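Local coordinates for putative major capsid protein (PDB 6G44) that probably forms the icosahedral shell of the virophage mavirus, assembling as trimers of double jelly-roll subunits, at residues L353-I361 with E372-E380. Numbering follows the deposited sequence.
Sequences LAGIIGLEI and ELEQQQLYE. With SO4 (sulfate ion), chain B.
Leu378 and Gln375, one turn apart on helix 375-384, meet strand 355-363 at a classic beta bulge in a jelly-roll of this double jelly-roll capsid protein, where Ile357 and Gly358 both face Thr455 of the neighbouring strand. The contact illustrates how a helix that follows a hairpin can fold back across its sheet: the axes of strand 355-361 and helix 375-380 lie at 83°, nearly perpendicular. The CB of Leu378 points toward the strand, and its two methyls pack against it. CD1 lies against the bulge backbone, 3.8 Å from Gly358 N, while CD2 reaches Leu359 CB at 3.9 Å. Gln375 works through its amide. With CG anti to the backbone N (chi1 -167°) and the chain extended beyond it, the side chain reaches the strand, and its amide end crosses Ile357 obliquely, NE2 lying 3.6 Å from Ile357 CG2. Water bridges the backbones where direct bonds are missing: one molecule links Ile357 O to Gln375 N, another Ile357 O to Leu373 O. A capping box of Glu374 and Gln377 starts the helix. NE2 of Gln375 also bonds Ser395 O, and it donates to Ile356 O over 2.9 Å, coming from above the carbonyl plane.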
loop_
_atom_site.group_PDB
_atom_site.type_symbol
_atom_site.label_atom_id
_atom_site.label_comp_id
_atom_site.label_asym_id
_atom_site.label_seq_id
_atom_site.Cartn_x
_atom_site.Cartn_y
_atom_site.Cartn_z
ATOM N N LEU C 353 4.390 -25.957 -6.412
ATOM C CA LEU C 353 3.860 -26.645 -5.260
ATOM C C LEU C 353 2.513 -27.219 -5.669
ATOM O O LEU C 353 1.933 -26.823 -6.683
ATOM C CB LEU C 353 3.665 -25.697 -4.080
ATOM C CG LEU C 353 4.859 -24.826 -3.692
ATOM C CD1 LEU C 353 4.471 -23.837 -2.594
ATOM C CD2 LEU C 353 6.052 -25.658 -3.220
ATOM N N ALA C 354 2.068 -28.215 -4.921
ATOM C CA ALA C 354 0.727 -28.742 -5.096
ATOM C C ALA C 354 -0.312 -27.820 -4.442
ATOM O O ALA C 354 0.023 -27.045 -3.528
ATOM C CB ALA C 354 0.620 -30.156 -4.515
ATOM N N GLY C 355 -1.567 -27.944 -4.889
ATOM C CA GLY C 355 -2.689 -27.236 -4.241
ATOM C C GLY C 355 -3.220 -28.117 -3.129
ATOM O O GLY C 355 -3.776 -29.189 -3.414
ATOM N N ILE C 356 -3.068 -27.704 -1.876
ATOM C CA ILE C 356 -3.535 -28.514 -0.756
ATOM C C ILE C 356 -5.024 -28.211 -0.539
ATOM O O ILE C 356 -5.406 -27.068 -0.310
ATOM C CB ILE C 356 -2.725 -28.264 0.526
ATOM C CG1 ILE C 356 -1.251 -28.618 0.282
ATOM C CG2 ILE C 356 -3.317 -29.056 1.703
ATOM C CD1 ILE C 356 -0.330 -28.272 1.413
ATOM N N ILE C 357 -5.839 -29.263 -0.565
ATOM C CA ILE C 357 -7.297 -29.154 -0.420
ATOM C C ILE C 357 -7.797 -29.739 0.897
ATOM O O ILE C 357 -8.954 -29.517 1.258
ATOM C CB ILE C 357 -8.050 -29.810 -1.617
ATOM C CG1 ILE C 357 -7.803 -31.315 -1.674
ATOM C CG2 ILE C 357 -7.654 -29.137 -2.937
ATOM C CD1 ILE C 357 -8.745 -32.038 -2.622
ATOM N N GLY C 358 -6.930 -30.454 1.624
ATOM C CA GLY C 358 -7.286 -31.008 2.916
ATOM C C GLY C 358 -6.067 -31.232 3.772
ATOM O O GLY C 358 -4.981 -31.477 3.256
ATOM N N LEU C 359 -6.258 -31.078 5.077
ATOM C CA LEU C 359 -5.212 -31.261 6.051
ATOM C C LEU C 359 -5.786 -31.955 7.265
ATOM O O LEU C 359 -6.851 -31.569 7.727
ATOM C CB LEU C 359 -4.641 -29.883 6.424
ATOM C CG LEU C 359 -3.313 -29.830 7.137
ATOM C CD1 LEU C 359 -2.191 -30.434 6.302
ATOM C CD2 LEU C 359 -3.003 -28.380 7.482
ATOM N N GLU C 360 -5.105 -32.989 7.757
ATOM C CA GLU C 360 -5.466 -33.611 9.033
ATOM C C GLU C 360 -4.204 -33.775 9.871
ATOM O O GLU C 360 -3.204 -34.292 9.390
ATOM C CB GLU C 360 -6.164 -34.961 8.813
ATOM C CG GLU C 360 -7.470 -34.818 8.036
ATOM C CD GLU C 360 -8.314 -36.085 7.968
ATOM O OE1 GLU C 360 -9.252 -36.105 7.119
ATOM O OE2 GLU C 360 -8.073 -37.033 8.745
ATOM N N ILE C 361 -4.287 -33.322 11.123
ATOM C CA ILE C 361 -3.169 -33.295 12.052
ATOM C C ILE C 361 -3.475 -34.236 13.242
ATOM O O ILE C 361 -4.562 -34.210 13.776
ATOM C CB ILE C 361 -2.912 -31.890 12.630
ATOM C CG1 ILE C 361 -2.897 -30.789 11.556
ATOM C CG2 ILE C 361 -1.606 -31.896 13.437
ATOM C CD1 ILE C 361 -1.798 -30.914 10.550
ATOM N N GLU C 372 -12.417 -31.105 9.063
ATOM C CA GLU C 372 -13.613 -30.411 8.582
ATOM C C GLU C 372 -13.306 -29.132 7.809
ATOM O O GLU C 372 -14.230 -28.422 7.413
ATOM C CB GLU C 372 -14.568 -30.110 9.749
ATOM C CG GLU C 372 -15.013 -31.349 10.550
ATOM C CD GLU C 372 -15.762 -32.412 9.727
ATOM O OE1 GLU C 372 -16.355 -32.096 8.662
ATOM O OE2 GLU C 372 -15.755 -33.592 10.170
ATOM N N LEU C 373 -12.014 -28.817 7.601
ATOM C CA LEU C 373 -11.647 -27.632 6.802
ATOM C C LEU C 373 -11.524 -27.927 5.329
ATOM O O LEU C 373 -10.983 -28.961 4.945
ATOM C CB LEU C 373 -10.302 -27.068 7.267
ATOM C CG LEU C 373 -10.257 -26.587 8.717
ATOM C CD1 LEU C 373 -8.909 -25.914 8.969
ATOM C CD2 LEU C 373 -11.423 -25.657 9.109
ATOM N N GLU C 374 -12.015 -27.011 4.509
ATOM C CA GLU C 374 -11.844 -27.088 3.071
ATOM C C GLU C 374 -10.798 -26.033 2.663
ATOM O O GLU C 374 -10.253 -25.325 3.513
ATOM C CB GLU C 374 -13.180 -26.993 2.311
ATOM C CG GLU C 374 -14.338 -26.220 2.947
ATOM C CD GLU C 374 -14.132 -24.716 3.027
ATOM O OE1 GLU C 374 -13.020 -24.228 2.764
ATOM O OE2 GLU C 374 -15.106 -23.997 3.367
ATOM N N GLN C 375 -10.535 -25.933 1.381
ATOM C CA GLN C 375 -9.376 -25.176 0.909
ATOM C C GLN C 375 -9.439 -23.697 1.282
ATOM O O GLN C 375 -8.413 -23.106 1.690
ATOM C CB GLN C 375 -9.180 -25.362 -0.601
ATOM C CG GLN C 375 -7.841 -24.861 -1.085
ATOM C CD GLN C 375 -7.582 -25.235 -2.525
ATOM O OE1 GLN C 375 -8.408 -25.018 -3.412
ATOM N NE2 GLN C 375 -6.406 -25.770 -2.762
ATOM N N GLN C 376 -10.602 -23.077 1.173
ATOM C CA GLN C 376 -10.762 -21.666 1.542
ATOM C C GLN C 376 -10.462 -21.455 3.031
ATOM O O GLN C 376 -9.789 -20.498 3.394
ATOM C CB GLN C 376 -12.159 -21.163 1.216
ATOM C CG GLN C 376 -12.306 -19.659 1.421
ATOM C CD GLN C 376 -11.480 -18.822 0.429
ATOM O OE1 GLN C 376 -10.819 -17.842 0.805
ATOM N NE2 GLN C 376 -11.507 -19.205 -0.815
ATOM N N GLN C 377 -10.908 -22.377 3.883
ATOM C CA GLN C 377 -10.610 -22.266 5.305
ATOM C C GLN C 377 -9.142 -22.494 5.568
ATOM O O GLN C 377 -8.580 -21.879 6.468
ATOM C CB GLN C 377 -11.461 -23.246 6.096
ATOM C CG GLN C 377 -12.941 -22.905 6.078
ATOM C CD GLN C 377 -13.813 -24.063 6.552
ATOM O OE1 GLN C 377 -13.753 -25.153 5.993
ATOM N NE2 GLN C 377 -14.612 -23.832 7.608
ATOM N N LEU C 378 -8.513 -23.411 4.841
ATOM C CA LEU C 378 -7.051 -23.611 4.973
ATOM C C LEU C 378 -6.281 -22.334 4.592
ATOM O O LEU C 378 -5.277 -21.981 5.223
ATOM C CB LEU C 378 -6.592 -24.801 4.149
ATOM C CG LEU C 378 -7.105 -26.165 4.660
ATOM C CD1 LEU C 378 -6.703 -27.220 3.646
ATOM C CD2 LEU C 378 -6.626 -26.502 6.049
ATOM N N TYR C 379 -6.756 -21.651 3.561
ATOM C CA TYR C 379 -6.189 -20.352 3.181
ATOM C C TYR C 379 -6.356 -19.337 4.299
ATOM O O TYR C 379 -5.419 -18.585 4.617
ATOM C CB TYR C 379 -6.859 -19.866 1.897
ATOM C CG TYR C 379 -6.465 -18.471 1.454
ATOM C CD1 TYR C 379 -5.193 -18.225 0.964
ATOM C CD2 TYR C 379 -7.363 -17.413 1.494
ATOM C CE1 TYR C 379 -4.842 -16.968 0.524
ATOM C CE2 TYR C 379 -7.010 -16.154 1.048
ATOM C CZ TYR C 379 -5.737 -15.935 0.594
ATOM O OH TYR C 379 -5.362 -14.674 0.126
ATOM N N GLU C 380 -7.536 -19.296 4.909
ATOM C CA GLU C 380 -7.778 -18.386 6.024
ATOM C C GLU C 380 -6.867 -18.687 7.224
ATOM O O GLU C 380 -6.305 -17.776 7.833
ATOM C CB GLU C 380 -9.264 -18.410 6.395
ATOM C CG GLU C 380 -10.146 -17.772 5.308
ATOM C CD GLU C 380 -11.646 -17.998 5.487
ATOM O OE1 GLU C 380 -12.048 -18.664 6.429
ATOM O OE2 GLU C 380 -12.416 -17.521 4.614
HETATM S S SO4 B . -12.013 -30.574 13.081
HETATM O O1 SO4 B . -12.192 -32.050 12.948
HETATM O O2 SO4 B . -11.931 -30.032 11.711
HETATM O O3 SO4 B . -10.745 -30.330 13.838
HETATM O O4 SO4 B . -13.183 -30.016 13.792
HETATM O O HOH W 1 -11.184 -28.350 -0.143
HETATM O O HOH W 2 -10.960 -30.839 2.601
HETATM O O HOH W 3 -9.002 -30.701 5.829
#